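Local coordinates for protein transcriptional regulator, TetR family (Marinobacter aquaeolei, PDB 3NNR) that probably binds DNA through an N-terminal helix-turn-helix domain and regulates transcription as a two-subunit member of the TetR family, at residues A[13-18]-A[95-100]. Residues are numbered along the deposited sequence; the frame is centred on the assembly and turned at random.
Sequences SSLELF and YRFFHR. With SO4 (sulfate ion), chain D.
Arg100 NH2 lies 2.8 Å from Phe18 O, with that carbonyl at the edge of the guanidinium and near its plane; the same nitrogen hydrogen-bonds to Asn19 O. A long, flexible arginine suits this place: CG stands anti to the backbone N (chi1 -179°), and a bend at chi3 helps to set the guanidinium at the carbonyl. Next to it the side chains of Phe18 and Phe97 run alongside each other in the same direction. Phe18 CB sits 3.5 Å from Phe97 CG. A flat ring suits Phe97 because both faces pack, one under Phe18 CD2 toward the rim, the opposite one against Phe98 CB over its centre. The two rings meet obliquely, their planes inclined at 42°. In the TetR fold this joins the first helix of the DNA-binding domain to the regulatory domain; the axes of segments 13-18 and 96-100 cross at 55°. Leu15 crosses Phe97 at about a right angle, its branched end putting CD1 3.7 Å from Phe97 CE1 and 3.9 Å from Tyr95 CD2. An alanine in place of Phe97 would probably open a gap between the helices, with Phe18 CD2 losing the ring face it lies over and Leu15 CD1 keeping only Tyr95 of its two aromatic neighbours. Arg96 NH1 weakly hydrogen-bonds O3 of a sulfate probably from the crystallisation liquor.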
loop_
_atom_site.group_PDB
_atom_site.type_symbol
_atom_site.label_atom_id
_atom_site.label_comp_id
_atom_site.label_asym_id
_atom_site.label_seq_id
_atom_site.Cartn_x
_atom_site.Cartn_y
_atom_site.Cartn_z
ATOM N N SER A 13 -25.320 -1.011 7.780
ATOM C CA SER A 13 -25.646 -0.447 6.479
ATOM C C SER A 13 -24.632 0.584 5.991
ATOM O O SER A 13 -24.330 0.623 4.801
ATOM C CB SER A 13 -27.043 0.164 6.465
ATOM O OG SER A 13 -28.018 -0.850 6.500
ATOM N N SER A 14 -24.122 1.416 6.889
ATOM C CA SER A 14 -23.092 2.392 6.509
ATOM C C SER A 14 -21.861 1.673 5.989
ATOM O O SER A 14 -21.331 2.051 4.932
ATOM C CB SER A 14 -22.715 3.276 7.661
ATOM O OG SER A 14 -23.820 4.050 8.004
ATOM N N LEU A 15 -21.427 0.630 6.697
ATOM C CA LEU A 15 -20.294 -0.201 6.251
ATOM C C LEU A 15 -20.507 -0.765 4.822
ATOM O O LEU A 15 -19.591 -0.705 3.999
ATOM C CB LEU A 15 -20.039 -1.343 7.258
ATOM C CG LEU A 15 -18.948 -2.386 6.948
ATOM C CD1 LEU A 15 -17.577 -1.745 6.913
ATOM C CD2 LEU A 15 -19.030 -3.532 7.965
ATOM N N GLU A 16 -21.720 -1.267 4.549
ATOM C CA GLU A 16 -22.106 -1.849 3.237
ATOM C C GLU A 16 -22.023 -0.802 2.129
ATOM O O GLU A 16 -21.467 -1.062 1.058
ATOM C CB GLU A 16 -23.546 -2.418 3.255
ATOM C CG GLU A 16 -23.988 -3.162 1.958
ATOM C CD GLU A 16 -25.503 -3.283 1.796
ATOM O OE1 GLU A 16 -26.229 -3.376 2.811
ATOM O OE2 GLU A 16 -25.962 -3.288 0.634
ATOM N N LEU A 17 -22.604 0.374 2.390
ATOM C CA LEU A 17 -22.610 1.484 1.417
ATOM C C LEU A 17 -21.181 2.022 1.218
ATOM O O LEU A 17 -20.761 2.181 0.089
ATOM C CB LEU A 17 -23.590 2.579 1.832
ATOM C CG LEU A 17 -25.088 2.239 1.767
ATOM C CD1 LEU A 17 -25.856 3.254 2.534
ATOM C CD2 LEU A 17 -25.635 2.133 0.325
ATOM N N PHE A 18 -20.410 2.209 2.296
ATOM C CA PHE A 18 -19.024 2.651 2.166
ATOM C C PHE A 18 -18.175 1.663 1.342
ATOM O O PHE A 18 -17.480 2.100 0.467
ATOM C CB PHE A 18 -18.318 2.944 3.510
ATOM C CG PHE A 18 -18.961 4.038 4.362
ATOM C CD1 PHE A 18 -19.748 5.066 3.823
ATOM C CD2 PHE A 18 -18.681 4.084 5.730
ATOM C CE1 PHE A 18 -20.319 6.068 4.667
ATOM C CE2 PHE A 18 -19.227 5.080 6.572
ATOM C CZ PHE A 18 -20.047 6.076 6.023
ATOM N N TYR A 95 -13.752 -4.629 5.764
ATOM C CA TYR A 95 -13.668 -3.223 6.075
ATOM C C TYR A 95 -12.870 -2.510 4.971
ATOM O O TYR A 95 -12.223 -1.493 5.218
ATOM C CB TYR A 95 -13.030 -3.072 7.464
ATOM C CG TYR A 95 -13.939 -3.559 8.572
ATOM C CD1 TYR A 95 -14.075 -4.924 8.841
ATOM C CD2 TYR A 95 -14.679 -2.660 9.361
ATOM C CE1 TYR A 95 -14.928 -5.405 9.842
ATOM C CE2 TYR A 95 -15.553 -3.137 10.401
ATOM C CZ TYR A 95 -15.666 -4.522 10.633
ATOM O OH TYR A 95 -16.508 -5.058 11.628
ATOM N N ARG A 96 -12.996 -3.001 3.730
ATOM C CA ARG A 96 -12.217 -2.479 2.594
ATOM C C ARG A 96 -12.318 -0.970 2.379
ATOM O O ARG A 96 -11.362 -0.375 1.864
ATOM C CB ARG A 96 -12.480 -3.266 1.270
ATOM C CG ARG A 96 -13.745 -2.882 0.521
ATOM C CD ARG A 96 -14.264 -3.962 -0.458
ATOM N NE ARG A 96 -15.041 -4.910 0.323
ATOM C CZ ARG A 96 -16.321 -5.236 0.158
ATOM N NH1 ARG A 96 -17.047 -4.796 -0.866
ATOM N NH2 ARG A 96 -16.863 -6.099 1.009
ATOM N N PHE A 97 -13.446 -0.371 2.758
ATOM C CA PHE A 97 -13.662 1.097 2.615
ATOM C C PHE A 97 -12.623 1.932 3.385
ATOM O O PHE A 97 -12.276 3.035 2.971
ATOM C CB PHE A 97 -15.073 1.528 3.086
ATOM C CG PHE A 97 -15.140 1.847 4.559
ATOM C CD1 PHE A 97 -15.238 0.845 5.495
ATOM C CD2 PHE A 97 -15.008 3.177 5.009
ATOM C CE1 PHE A 97 -15.254 1.136 6.873
ATOM C CE2 PHE A 97 -14.998 3.475 6.356
ATOM C CZ PHE A 97 -15.117 2.448 7.301
ATOM N N PHE A 98 -12.150 1.401 4.504
ATOM C CA PHE A 98 -11.246 2.120 5.393
ATOM C C PHE A 98 -9.881 2.404 4.760
ATOM O O PHE A 98 -9.503 3.565 4.606
ATOM C CB PHE A 98 -11.124 1.361 6.705
ATOM C CG PHE A 98 -10.407 2.102 7.767
ATOM C CD1 PHE A 98 -11.052 3.084 8.485
ATOM C CD2 PHE A 98 -9.096 1.786 8.089
ATOM C CE1 PHE A 98 -10.393 3.776 9.480
ATOM C CE2 PHE A 98 -8.430 2.467 9.084
ATOM C CZ PHE A 98 -9.077 3.470 9.775
ATOM N N HIS A 99 -9.188 1.358 4.328
ATOM C CA HIS A 99 -7.845 1.533 3.719
ATOM C C HIS A 99 -7.848 2.273 2.383
ATOM O O HIS A 99 -6.833 2.866 1.999
ATOM C CB HIS A 99 -7.112 0.207 3.620
ATOM C CG HIS A 99 -6.970 -0.457 4.948
ATOM N ND1 HIS A 99 -7.970 -1.243 5.486
ATOM C CD2 HIS A 99 -5.983 -0.399 5.877
ATOM C CE1 HIS A 99 -7.585 -1.662 6.680
ATOM N NE2 HIS A 99 -6.384 -1.169 6.939
ATOM N N ARG A 100 -9.003 2.280 1.725
ATOM C CA ARG A 100 -9.180 2.931 0.440
ATOM C C ARG A 100 -9.138 4.457 0.561
ATOM O O ARG A 100 -8.498 5.114 -0.262
ATOM C CB ARG A 100 -10.484 2.455 -0.167
ATOM C CG ARG A 100 -10.822 3.010 -1.531
ATOM C CD ARG A 100 -11.852 2.092 -2.175
ATOM N NE ARG A 100 -13.114 2.099 -1.476
ATOM C CZ ARG A 100 -14.039 1.137 -1.488
ATOM N NH1 ARG A 100 -13.871 -0.016 -2.102
ATOM N NH2 ARG A 100 -15.159 1.334 -0.815
HETATM S S SO4 D . -15.987 -3.431 -4.392
HETATM O O1 SO4 D . -15.661 -4.524 -5.313
HETATM O O2 SO4 D . -16.226 -2.104 -5.019
HETATM O O3 SO4 D . -17.225 -3.829 -3.694
HETATM O O4 SO4 D . -14.778 -3.367 -3.578
#